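Local coordinates for protein NAD-dependent aldehyde dehydrogenase (Burkholderia multivorans, PDB 5UJU) that probably oxidises aldehydes to carboxylic acids with NAD as the electron acceptor, as other members of the aldehyde dehydrogenase family do, at residues F66-P71 and V268-T273; A408-A413 and R435-L440. One frame throughout, in Å; residues are numbered along the deposited sequence.

Contact 1: F66-P71 and V268-T273; sequences FELDQP and VTLLAT
The carboxamide of Gln70 clasps the backbone of Leu270 with both of its ends. Its OE1 accepts the Leu270 N-H at 2.9 Å, in the carbonyl plane and on a lone pair, while NE2 donates almost straight (172°) to Leu270 O at 2.7 Å. This pair of bonds fixes the rotation of the amide, with the acceptor oxygen lying in the amide plane. Glutamine suits the place because one flat group offers both an acceptor and a donor; its chain, extended beyond CG, carries them to the strand. The same OE1 rests 3.4 Å from Thr269 CA, so the bonded side is tight, and Leu100 of helix 97-132 packs against Gln70 and Thr269. The apolar side is slighter: Leu68 sends a single methyl, CD1, to Leu270 CB at 3.8 Å, the two side chains crossing at about a right angle. Leu68 is partly exposed, and the neighbouring Glu67 and Asp69 are on the solvent side; Asp69 bridges to Arg255 and Arg259 of helix 245-260. Gln70 thus bonds the N-H and C=O of Leu270 much as an adjoining strand would, beside strand 268-270, which pairs in parallel with strand 234-238 in the Rossmann-like NAD-binding domain characteristic of aldehyde dehydrogenases.

Contact 2: A408-A413 and R435-L440; sequences ARIDAA and RVRTPL
Ile410 and Ala413, one helical turn apart, turn the same face of helix 404-414 toward Leu440, in a helix-on-sheet arrangement of what is, by the family fold, probably the catalytic domain. Leu440 opens strand 440-445, and the residues before it form the loop leading into that strand.

The apolar contacts centre on the Leu440 side chain. With CG anti to the backbone N (chi1 173°), it reaches toward the helix and sets CD2 against Ala413 CB at 3.6 Å. Ile410 CG2 stands farther from Leu440 CD2, at 4.4 Å. Alanine suits the closer position because its short side chain lets the leucine approach the helix, while the branched isoleucine offers two arms, CG2 set loosely toward Leu440 and CD1 toward Arg437. The CG1-CD1 arm of Ile410 reaches across to the loop and crosses the side chain of Arg437 at a slant, bringing CD1 to Arg437 CB at 4.1 Å. Arg437 thus lends its aliphatic base to the helix, and a long, partly apolar stem is apt at such a partly exposed border. Pro459 and Ser423 also pack on Ile410, and Ile460 of strand 460-466 lies against Ala413.

Among the polar interactions, Arg437 NH1 makes a weak hydrogen bond to Val436 O, its chain bending at chi2 (-68°). Nearby, Arg435 forms a salt bridge with Asp404 of the same helix, and Thr438 OG1 bonds Gln424 N.

At the backbone, the helical carbonyl Ile410 O meets Leu440 CD2 at 3.6 Å, a van der Waals approach of a methyl group to a peptide oxygen.

How the contacts relate
The two contacts stand apart in the fold, their centres 35 Å from each other and their nearest atoms about 16 Å apart, and contact 1 closes along the chain before contact 2 opens. They belong to different sheets: contact 1 ties the loop 66-71 to strand 268-270, whereas contact 2 sets helix 404-414 on the start of strand 440-445. By the family fold these sheets are probably the cores of the NAD-binding and catalytic domains, respectively. Contact 2 lies near the bound sodium ion, about 9 Å from the side chain of Ile410; Gly348 and Gly458 contribute to that metal site, to which no residue of either contact is assigned.

Contact 1: F66-P71 and V268-T273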
loop_
_atom_site.group_PDB
_atom_site.type_symbol
_atom_site.label_atom_id
_atom_site.label_comp_id
_atom_site.label_asym_id
_atom_site.label_seq_id
_atom_site.Cartn_x
_atom_site.Cartn_y
_atom_site.Cartn_z
ATOM N N PHE A 66 32.493 -3.999 17.959
ATOM C CA PHE A 66 31.901 -4.890 16.973
ATOM C C PHE A 66 32.432 -4.542 15.579
ATOM O O PHE A 66 32.424 -3.378 15.173
ATOM C CB PHE A 66 30.368 -4.753 17.042
ATOM C CG PHE A 66 29.614 -5.839 16.324
ATOM C CD1 PHE A 66 29.151 -6.947 17.017
ATOM C CD2 PHE A 66 29.366 -5.750 14.960
ATOM C CE1 PHE A 66 28.467 -7.964 16.357
ATOM C CE2 PHE A 66 28.678 -6.765 14.297
ATOM C CZ PHE A 66 28.230 -7.868 15.000
ATOM N N GLU A 67 32.954 -5.540 14.876
ATOM C CA GLU A 67 33.628 -5.338 13.599
ATOM C C GLU A 67 32.621 -5.351 12.449
ATOM O O GLU A 67 31.870 -6.319 12.281
ATOM C CB GLU A 67 34.692 -6.418 13.392
ATOM C CG GLU A 67 35.608 -6.623 14.596
ATOM C CD GLU A 67 36.148 -8.049 14.695
ATOM O OE1 GLU A 67 37.079 -8.385 13.937
ATOM O OE2 GLU A 67 35.633 -8.842 15.521
ATOM N N LEU A 68 32.579 -4.255 11.696
ATOM C CA LEU A 68 31.930 -4.170 10.390
ATOM C C LEU A 68 32.838 -3.402 9.441
ATOM O O LEU A 68 33.545 -2.487 9.868
ATOM C CB LEU A 68 30.566 -3.476 10.432
ATOM C CG LEU A 68 29.437 -4.064 11.263
ATOM C CD1 LEU A 68 28.375 -2.997 11.445
ATOM C CD2 LEU A 68 28.869 -5.265 10.537
ATOM N N ASP A 69 32.834 -3.777 8.161
ATOM C CA ASP A 69 33.619 -3.062 7.160
ATOM C C ASP A 69 32.782 -2.064 6.353
ATOM O O ASP A 69 33.021 -1.866 5.158
ATOM C CB ASP A 69 34.340 -4.035 6.229
ATOM C CG ASP A 69 33.391 -4.915 5.441
ATOM O OD1 ASP A 69 32.168 -4.886 5.698
ATOM O OD2 ASP A 69 33.878 -5.610 4.523
ATOM N N GLN A 70 31.800 -1.431 6.983
ATOM C CA GLN A 70 31.007 -0.360 6.394
ATOM C C GLN A 70 31.695 0.978 6.645
ATOM O O GLN A 70 32.585 1.072 7.494
ATOM C CB GLN A 70 29.588 -0.354 6.998
ATOM C CG GLN A 70 29.547 0.024 8.454
ATOM C CD GLN A 70 28.139 -0.025 9.063
ATOM O OE1 GLN A 70 27.325 -0.884 8.721
ATOM N NE2 GLN A 70 27.873 0.882 10.002
ATOM N N PRO A 71 31.320 2.036 5.919
ATOM C CA PRO A 71 31.971 3.340 6.130
ATOM C C PRO A 71 31.804 3.809 7.566
ATOM O O PRO A 71 30.750 3.624 8.174
ATOM C CB PRO A 71 31.246 4.268 5.148
ATOM C CG PRO A 71 30.644 3.374 4.136
ATOM C CD PRO A 71 30.302 2.099 4.857
ATOM N N VAL A 268 23.242 -3.676 3.088
ATOM C CA VAL A 268 22.733 -3.600 4.464
ATOM C C VAL A 268 23.802 -2.988 5.362
ATOM O O VAL A 268 24.926 -3.502 5.434
ATOM C CB VAL A 268 22.315 -4.979 5.000
ATOM C CG1 VAL A 268 21.854 -4.862 6.453
ATOM C CG2 VAL A 268 21.220 -5.568 4.130
ATOM N N THR A 269 23.448 -1.904 6.067
ATOM C CA THR A 269 24.358 -1.250 7.002
ATOM C C THR A 269 23.691 -1.088 8.364
ATOM O O THR A 269 22.468 -1.200 8.503
ATOM C CB THR A 269 24.825 0.125 6.498
ATOM O OG1 THR A 269 23.692 0.933 6.166
ATOM C CG2 THR A 269 25.726 -0.030 5.261
ATOM N N LEU A 270 24.513 -0.812 9.373
ATOM C CA LEU A 270 24.061 -0.713 10.757
ATOM C C LEU A 270 24.365 0.683 11.275
ATOM O O LEU A 270 25.530 1.089 11.319
ATOM C CB LEU A 270 24.759 -1.754 11.636
ATOM C CG LEU A 270 24.327 -1.678 13.098
ATOM C CD1 LEU A 270 23.015 -2.459 13.287
ATOM C CD2 LEU A 270 25.431 -2.166 14.053
ATOM N N LEU A 271 23.334 1.407 11.686
ATOM C CA LEU A 271 23.504 2.739 12.254
ATOM C C LEU A 271 23.262 2.615 13.764
ATOM O O LEU A 271 22.138 2.786 14.247
ATOM C CB LEU A 271 22.549 3.745 11.589
ATOM C CG LEU A 271 22.600 5.196 12.117
ATOM C CD1 LEU A 271 23.962 5.773 11.878
ATOM C CD2 LEU A 271 21.535 6.086 11.485
ATOM N N ALA A 272 24.320 2.298 14.503
ATOM C CA ALA A 272 24.236 2.240 15.954
ATOM C C ALA A 272 24.275 3.651 16.511
ATOM O O ALA A 272 24.947 4.527 15.958
ATOM C CB ALA A 272 25.381 1.417 16.532
ATOM N N THR A 273 23.537 3.879 17.599
ATOM C CA THR A 273 23.443 5.207 18.184
ATOM C C THR A 273 23.512 5.123 19.704
ATOM O O THR A 273 23.365 4.054 20.312
ATOM C CB THR A 273 22.143 5.918 17.765
ATOM O OG1 THR A 273 21.012 5.166 18.228
ATOM C CG2 THR A 273 22.051 6.030 16.260
#

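Contact 2: A408-A413 and R435-L440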
loop_
_atom_site.group_PDB
_atom_site.type_symbol
_atom_site.label_atom_id
_atom_site.label_comp_id
_atom_site.label_asym_id
_atom_site.label_seq_id
_atom_site.Cartn_x
_atom_site.Cartn_y
_atom_site.Cartn_z
ATOM N N ALA A 408 9.588 2.736 37.445
ATOM C CA ALA A 408 8.920 3.964 37.872
ATOM C C ALA A 408 7.423 3.912 37.593
ATOM O O ALA A 408 6.613 4.375 38.408
ATOM C CB ALA A 408 9.542 5.174 37.176
ATOM N N ARG A 409 7.035 3.336 36.453
ATOM C CA ARG A 409 5.626 3.290 36.093
ATOM C C ARG A 409 4.849 2.320 36.977
ATOM O O ARG A 409 3.666 2.553 37.249
ATOM C CB ARG A 409 5.482 2.921 34.620
ATOM C CG ARG A 409 4.049 2.962 34.104
ATOM C CD ARG A 409 3.980 2.662 32.607
ATOM N NE ARG A 409 4.793 3.576 31.806
ATOM C CZ ARG A 409 5.990 3.281 31.302
ATOM N NH1 ARG A 409 6.529 2.078 31.499
ATOM N NH2 ARG A 409 6.645 4.192 30.591
ATOM N N ILE A 410 5.483 1.228 37.412
ATOM C CA ILE A 410 4.860 0.328 38.382
ATOM C C ILE A 410 4.484 1.104 39.634
ATOM O O ILE A 410 3.381 0.954 40.171
ATOM C CB ILE A 410 5.794 -0.854 38.710
ATOM C CG1 ILE A 410 5.965 -1.770 37.498
ATOM C CG2 ILE A 410 5.255 -1.676 39.872
ATOM C CD1 ILE A 410 7.068 -2.814 37.663
ATOM N N ASP A 411 5.402 1.934 40.132
ATOM C CA ASP A 411 5.095 2.685 41.343
ATOM C C ASP A 411 4.036 3.749 41.086
ATOM O O ASP A 411 3.195 4.010 41.955
ATOM C CB ASP A 411 6.352 3.315 41.935
ATOM C CG ASP A 411 6.104 3.876 43.336
ATOM O OD1 ASP A 411 5.812 3.075 44.253
ATOM O OD2 ASP A 411 6.181 5.112 43.517
ATOM N N ALA A 412 4.045 4.369 39.901
ATOM C CA ALA A 412 2.963 5.293 39.568
ATOM C C ALA A 412 1.616 4.575 39.556
ATOM O O ALA A 412 0.617 5.099 40.066
ATOM C CB ALA A 412 3.228 5.962 38.222
ATOM N N ALA A 413 1.576 3.363 38.994
ATOM C CA ALA A 413 0.318 2.627 38.902
ATOM C C ALA A 413 -0.219 2.229 40.276
ATOM O O ALA A 413 -1.438 2.092 40.439
ATOM C CB ALA A 413 0.498 1.390 38.018
ATOM N N ARG A 435 17.339 -7.073 37.301
ATOM C CA ARG A 435 16.193 -6.218 37.612
ATOM C C ARG A 435 14.929 -7.043 37.374
ATOM O O ARG A 435 14.505 -7.232 36.230
ATOM C CB ARG A 435 16.219 -4.957 36.744
ATOM C CG ARG A 435 15.138 -3.923 37.059
ATOM C CD ARG A 435 15.009 -2.915 35.914
ATOM N NE ARG A 435 16.221 -2.129 35.754
ATOM C CZ ARG A 435 17.012 -2.165 34.684
ATOM N NH1 ARG A 435 16.726 -2.947 33.656
ATOM N NH2 ARG A 435 18.103 -1.414 34.653
ATOM N N VAL A 436 14.335 -7.563 38.450
ATOM C CA VAL A 436 13.201 -8.477 38.347
ATOM C C VAL A 436 12.080 -7.933 39.226
ATOM O O VAL A 436 12.307 -7.652 40.409
ATOM C CB VAL A 436 13.577 -9.910 38.780
ATOM C CG1 VAL A 436 12.395 -10.884 38.582
ATOM C CG2 VAL A 436 14.813 -10.417 38.059
ATOM N N ARG A 437 10.870 -7.826 38.660
ATOM C CA ARG A 437 9.692 -7.326 39.360
ATOM C C ARG A 437 8.471 -8.161 38.994
ATOM O O ARG A 437 8.259 -8.465 37.818
ATOM C CB ARG A 437 9.389 -5.866 38.984
ATOM C CG ARG A 437 10.495 -4.876 39.202
ATOM C CD ARG A 437 10.761 -4.692 40.674
ATOM N NE ARG A 437 11.544 -3.486 40.950
ATOM C CZ ARG A 437 12.866 -3.465 41.046
ATOM N NH1 ARG A 437 13.558 -4.586 40.876
ATOM N NH2 ARG A 437 13.496 -2.326 41.311
ATOM N N THR A 438 7.649 -8.494 39.996
ATOM C CA THR A 438 6.442 -9.293 39.777
ATOM C C THR A 438 5.286 -8.398 39.337
ATOM O O THR A 438 5.344 -7.179 39.508
ATOM C CB THR A 438 6.070 -10.063 41.051
ATOM O OG1 THR A 438 5.789 -9.154 42.128
ATOM C CG2 THR A 438 7.211 -10.984 41.451
ATOM N N PRO A 439 4.219 -8.971 38.768
ATOM C CA PRO A 439 3.141 -8.126 38.240
ATOM C C PRO A 439 2.354 -7.393 39.320
ATOM O O PRO A 439 2.148 -7.881 40.439
ATOM C CB PRO A 439 2.243 -9.120 37.494
ATOM C CG PRO A 439 3.142 -10.277 37.163
ATOM C CD PRO A 439 4.067 -10.376 38.333
ATOM N N LEU A 440 1.910 -6.195 38.950
ATOM C CA LEU A 440 0.987 -5.395 39.740
ATOM C C LEU A 440 -0.413 -5.558 39.164
ATOM O O LEU A 440 -0.625 -5.332 37.966
ATOM C CB LEU A 440 1.395 -3.921 39.719
ATOM C CG LEU A 440 0.420 -2.930 40.371
ATOM C CD1 LEU A 440 0.365 -3.121 41.891
ATOM C CD2 LEU A 440 0.834 -1.531 40.021
#